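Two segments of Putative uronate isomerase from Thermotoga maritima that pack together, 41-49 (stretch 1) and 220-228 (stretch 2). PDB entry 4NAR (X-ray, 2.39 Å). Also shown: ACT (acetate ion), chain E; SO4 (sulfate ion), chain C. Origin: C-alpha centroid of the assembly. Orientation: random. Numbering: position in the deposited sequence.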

# COMPACT_ATOMS: atom_id res chain seq x y z
N ARG A 41 5.54 0.30 6.05
CA ARG A 41 6.03 -0.97 5.50
C ARG A 41 7.15 -1.58 6.34
O ARG A 41 8.24 -1.00 6.45
CB ARG A 41 6.53 -0.79 4.07
CG ARG A 41 5.44 -0.35 3.10
CD ARG A 41 4.60 -1.54 2.67
NE ARG A 41 3.76 -1.18 1.54
CZ ARG A 41 4.13 -1.25 0.27
NH1 ARG A 41 5.34 -1.69 -0.07
NH2 ARG A 41 3.26 -0.88 -0.68
N VAL A 42 6.88 -2.74 6.93
CA VAL A 42 7.92 -3.48 7.63
C VAL A 42 8.59 -4.44 6.64
O VAL A 42 7.99 -5.43 6.20
CB VAL A 42 7.35 -4.23 8.87
CG1 VAL A 42 8.49 -4.75 9.77
CG2 VAL A 42 6.44 -3.29 9.66
N ASP A 43 9.84 -4.12 6.27
CA ASP A 43 10.56 -4.85 5.24
C ASP A 43 12.05 -4.78 5.52
O ASP A 43 12.46 -4.35 6.61
CB ASP A 43 10.22 -4.28 3.84
CG ASP A 43 10.50 -2.76 3.71
OD1 ASP A 43 11.53 -2.24 4.24
OD2 ASP A 43 9.68 -2.08 3.05
N PHE A 44 12.89 -5.15 4.55
CA PHE A 44 14.33 -5.10 4.77
C PHE A 44 15.06 -3.98 4.00
O PHE A 44 16.26 -4.11 3.66
CB PHE A 44 15.00 -6.48 4.59
CG PHE A 44 14.78 -7.10 3.23
CD1 PHE A 44 15.76 -7.02 2.24
CD2 PHE A 44 13.61 -7.78 2.94
CE1 PHE A 44 15.55 -7.61 0.99
CE2 PHE A 44 13.40 -8.36 1.69
CZ PHE A 44 14.37 -8.28 0.72
N THR A 45 14.35 -2.88 3.76
CA THR A 45 14.94 -1.70 3.12
C THR A 45 16.31 -1.35 3.70
O THR A 45 17.26 -1.10 2.95
CB THR A 45 14.05 -0.45 3.27
OG1 THR A 45 12.77 -0.68 2.67
CG2 THR A 45 14.74 0.76 2.65
N HIS A 46 16.39 -1.34 5.03
CA HIS A 46 17.61 -0.94 5.72
C HIS A 46 18.86 -1.72 5.27
O HIS A 46 19.94 -1.14 5.18
CB HIS A 46 17.43 -1.02 7.25
CG HIS A 46 17.25 -2.41 7.79
ND1 HIS A 46 18.18 -3.00 8.62
CD2 HIS A 46 16.24 -3.30 7.64
CE1 HIS A 46 17.75 -4.21 8.96
NE2 HIS A 46 16.59 -4.42 8.38
N LEU A 47 18.69 -3.01 4.95
CA LEU A 47 19.78 -3.81 4.41
C LEU A 47 20.13 -3.38 2.98
O LEU A 47 21.28 -3.47 2.56
CB LEU A 47 19.43 -5.31 4.41
CG LEU A 47 19.25 -6.10 5.72
CD1 LEU A 47 18.83 -7.54 5.41
CD2 LEU A 47 20.52 -6.10 6.58
N VAL A 48 19.13 -2.93 2.23
CA VAL A 48 19.37 -2.54 0.84
C VAL A 48 19.95 -1.13 0.75
O VAL A 48 21.00 -0.90 0.12
CB VAL A 48 18.07 -2.61 0.02
CG1 VAL A 48 18.34 -2.30 -1.47
CG2 VAL A 48 17.42 -3.97 0.16
N ALA A 49 19.25 -0.19 1.38
CA ALA A 49 19.63 1.22 1.33
C ALA A 49 21.04 1.49 1.87
O ALA A 49 21.86 2.12 1.21
CB ALA A 49 18.62 2.05 2.09
N THR A 220 14.68 -0.79 -10.39
CA THR A 220 13.75 -1.36 -9.44
C THR A 220 14.47 -2.40 -8.61
O THR A 220 15.21 -3.25 -9.14
CB THR A 220 12.50 -1.97 -10.12
OG1 THR A 220 11.69 -2.60 -9.11
CG2 THR A 220 12.88 -3.02 -11.20
N LEU A 221 14.30 -2.30 -7.31
CA LEU A 221 14.85 -3.27 -6.38
C LEU A 221 13.63 -3.80 -5.62
O LEU A 221 13.19 -3.22 -4.62
CB LEU A 221 15.89 -2.60 -5.46
CG LEU A 221 17.06 -1.95 -6.22
CD1 LEU A 221 16.77 -0.52 -6.64
CD2 LEU A 221 18.36 -2.00 -5.42
N ASN A 222 13.04 -4.87 -6.17
CA ASN A 222 11.74 -5.37 -5.76
C ASN A 222 11.91 -6.50 -4.71
O ASN A 222 12.35 -7.61 -5.03
CB ASN A 222 10.97 -5.87 -6.99
CG ASN A 222 9.47 -6.03 -6.75
OD1 ASN A 222 9.02 -6.24 -5.61
ND2 ASN A 222 8.68 -5.93 -7.82
N MSE A 223 11.57 -6.18 -3.47
CA MSE A 223 11.75 -7.10 -2.35
C MSE A 223 10.57 -8.05 -2.19
O MSE A 223 9.42 -7.68 -2.45
CB MSE A 223 11.89 -6.31 -1.06
CG MSE A 223 13.15 -5.46 -0.94
SE MSE A 223 13.05 -4.36 0.68
CE MSE A 223 11.43 -3.35 0.31
N VAL A 224 10.86 -9.26 -1.73
CA VAL A 224 9.82 -10.16 -1.24
C VAL A 224 10.30 -10.76 0.09
O VAL A 224 11.49 -11.09 0.24
CB VAL A 224 9.48 -11.28 -2.27
CG1 VAL A 224 8.27 -12.08 -1.82
CG2 VAL A 224 9.22 -10.69 -3.64
N TYR A 225 9.40 -10.88 1.06
CA TYR A 225 9.79 -11.33 2.39
C TYR A 225 8.62 -11.96 3.13
O TYR A 225 7.45 -11.80 2.77
CB TYR A 225 10.31 -10.15 3.21
CG TYR A 225 9.40 -8.95 3.08
CD1 TYR A 225 9.61 -8.02 2.07
CD2 TYR A 225 8.31 -8.76 3.93
CE1 TYR A 225 8.77 -6.93 1.90
CE2 TYR A 225 7.46 -7.66 3.79
CZ TYR A 225 7.70 -6.75 2.76
OH TYR A 225 6.88 -5.65 2.59
N GLU A 226 8.96 -12.69 4.19
CA GLU A 226 7.97 -13.17 5.14
C GLU A 226 8.06 -12.35 6.41
O GLU A 226 9.12 -11.78 6.72
CB GLU A 226 8.20 -14.64 5.46
CG GLU A 226 7.89 -15.56 4.32
CD GLU A 226 8.72 -16.83 4.39
OE1 GLU A 226 9.61 -16.92 5.27
OE2 GLU A 226 8.49 -17.73 3.55
N GLU A 227 6.96 -12.31 7.15
CA GLU A 227 6.96 -11.72 8.48
C GLU A 227 6.37 -12.72 9.47
O GLU A 227 5.18 -13.05 9.40
CB GLU A 227 6.16 -10.42 8.51
CG GLU A 227 6.10 -9.81 9.89
CD GLU A 227 5.79 -8.33 9.86
OE1 GLU A 227 5.51 -7.81 8.75
OE2 GLU A 227 5.83 -7.70 10.95
N GLU A 228 7.20 -13.21 10.38
CA GLU A 228 6.72 -14.09 11.43
C GLU A 228 6.75 -13.34 12.76
O GLU A 228 5.72 -12.86 13.25
CB GLU A 228 7.56 -15.37 11.49
CG GLU A 228 7.44 -16.25 10.25
CD GLU A 228 7.97 -17.67 10.49
OE1 GLU A 228 9.05 -17.98 9.93
OE2 GLU A 228 7.32 -18.45 11.22
C ACT E . 5.24 -0.17 -2.74
O ACT E . 4.21 -0.75 -3.13
OXT ACT E . 6.28 -0.84 -2.83
CH3 ACT E . 5.20 1.24 -2.20
S SO4 C . 0.23 0.19 1.17
O1 SO4 C . 0.91 -0.35 -0.02
O2 SO4 C . 0.95 1.40 1.64
O3 SO4 C . -1.17 0.56 0.90
O4 SO4 C . 0.27 -0.84 2.21
O HOH W 1 7.76 -3.18 1.07

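The selenium of Met-223, a selenomethionine, sits almost exactly on the axis of the Phe-44 ring: SE lies 3.9 Å from the centroid of the Phe-44 ring atoms CG to CZ and only 1° off the ring normal. Met-223 CG lies over the same face, 3.5 Å from Phe-44 CZ, so a large polarizable atom and a methylene together cover the aromatic surface. Phe-44 CA-to-CB points sideways to the strand, but a p rotamer (chi1 58°) brings the end of the ring nearer to it; at the ring edge, Phe-44 CE2 is 3.6 Å from the backbone O of Val-224, whose own side chain points away.

No direct hydrogen bond crosses between the stretches, which bury 459 Å² in all; packing and one water join them. In strand 220-227 the alternate residues Leu-221, Met-223, Tyr-225 and Glu-227 point toward stretch 1. Met-223 is the most extensively covered, its unbranched chain reaching Phe-44, Asp-43 and Thr-45: CE is 3.5 Å from Asp-43 OD2, and SE is 3.7 Å from Thr-45 N. Beyond it, Val-48, one turn into the helix, turns toward the strand and sets CG1 4.0 Å from Leu-221 CD2, an apolar contact between two branched side chains.

Tyr-225 offers its ring face to the backbone of Asp-43, whose CA stands 4.3 Å from the centroid of the Tyr-225 ring, 12° off the normal, in a CH-pi contact. The same ring brings CE2 to 3.3 Å from Val-42 O and CD1 to 3.8 Å from Phe-44 CE2. Its hydroxyl serves the polar side of the contact: water 1 lies 3.0 Å from Tyr-225 OH, donates to Asp-43 OD2 at 3.0 Å and accepts from Arg-41 NH1 at 3.1 Å, thus bridging the stretches.

Asp-43 is buried yet well satisfied. Its OD1 accepts from Thr-45 OG1 at 2.5 Å and from Thr-45 N at 2.9 Å, holding the first residue of helix 45-49 beside the selenomethionine, while OD2 takes the water and is also bonded elsewhere in the structure. Phe-44, at the N-cap position, accepts with its backbone O from Leu-47 N at 3.0 Å.

Toward the margin, partly exposed Val-42 places CB 4.0 Å from Glu-227 OE1. Arg-41 barely touches stretch 2; its guanidinium NH2 instead donates to acetate O at 2.6 Å and, very short at 2.5 Å, to sulfate O1, both ions probably from the crystallisation liquor.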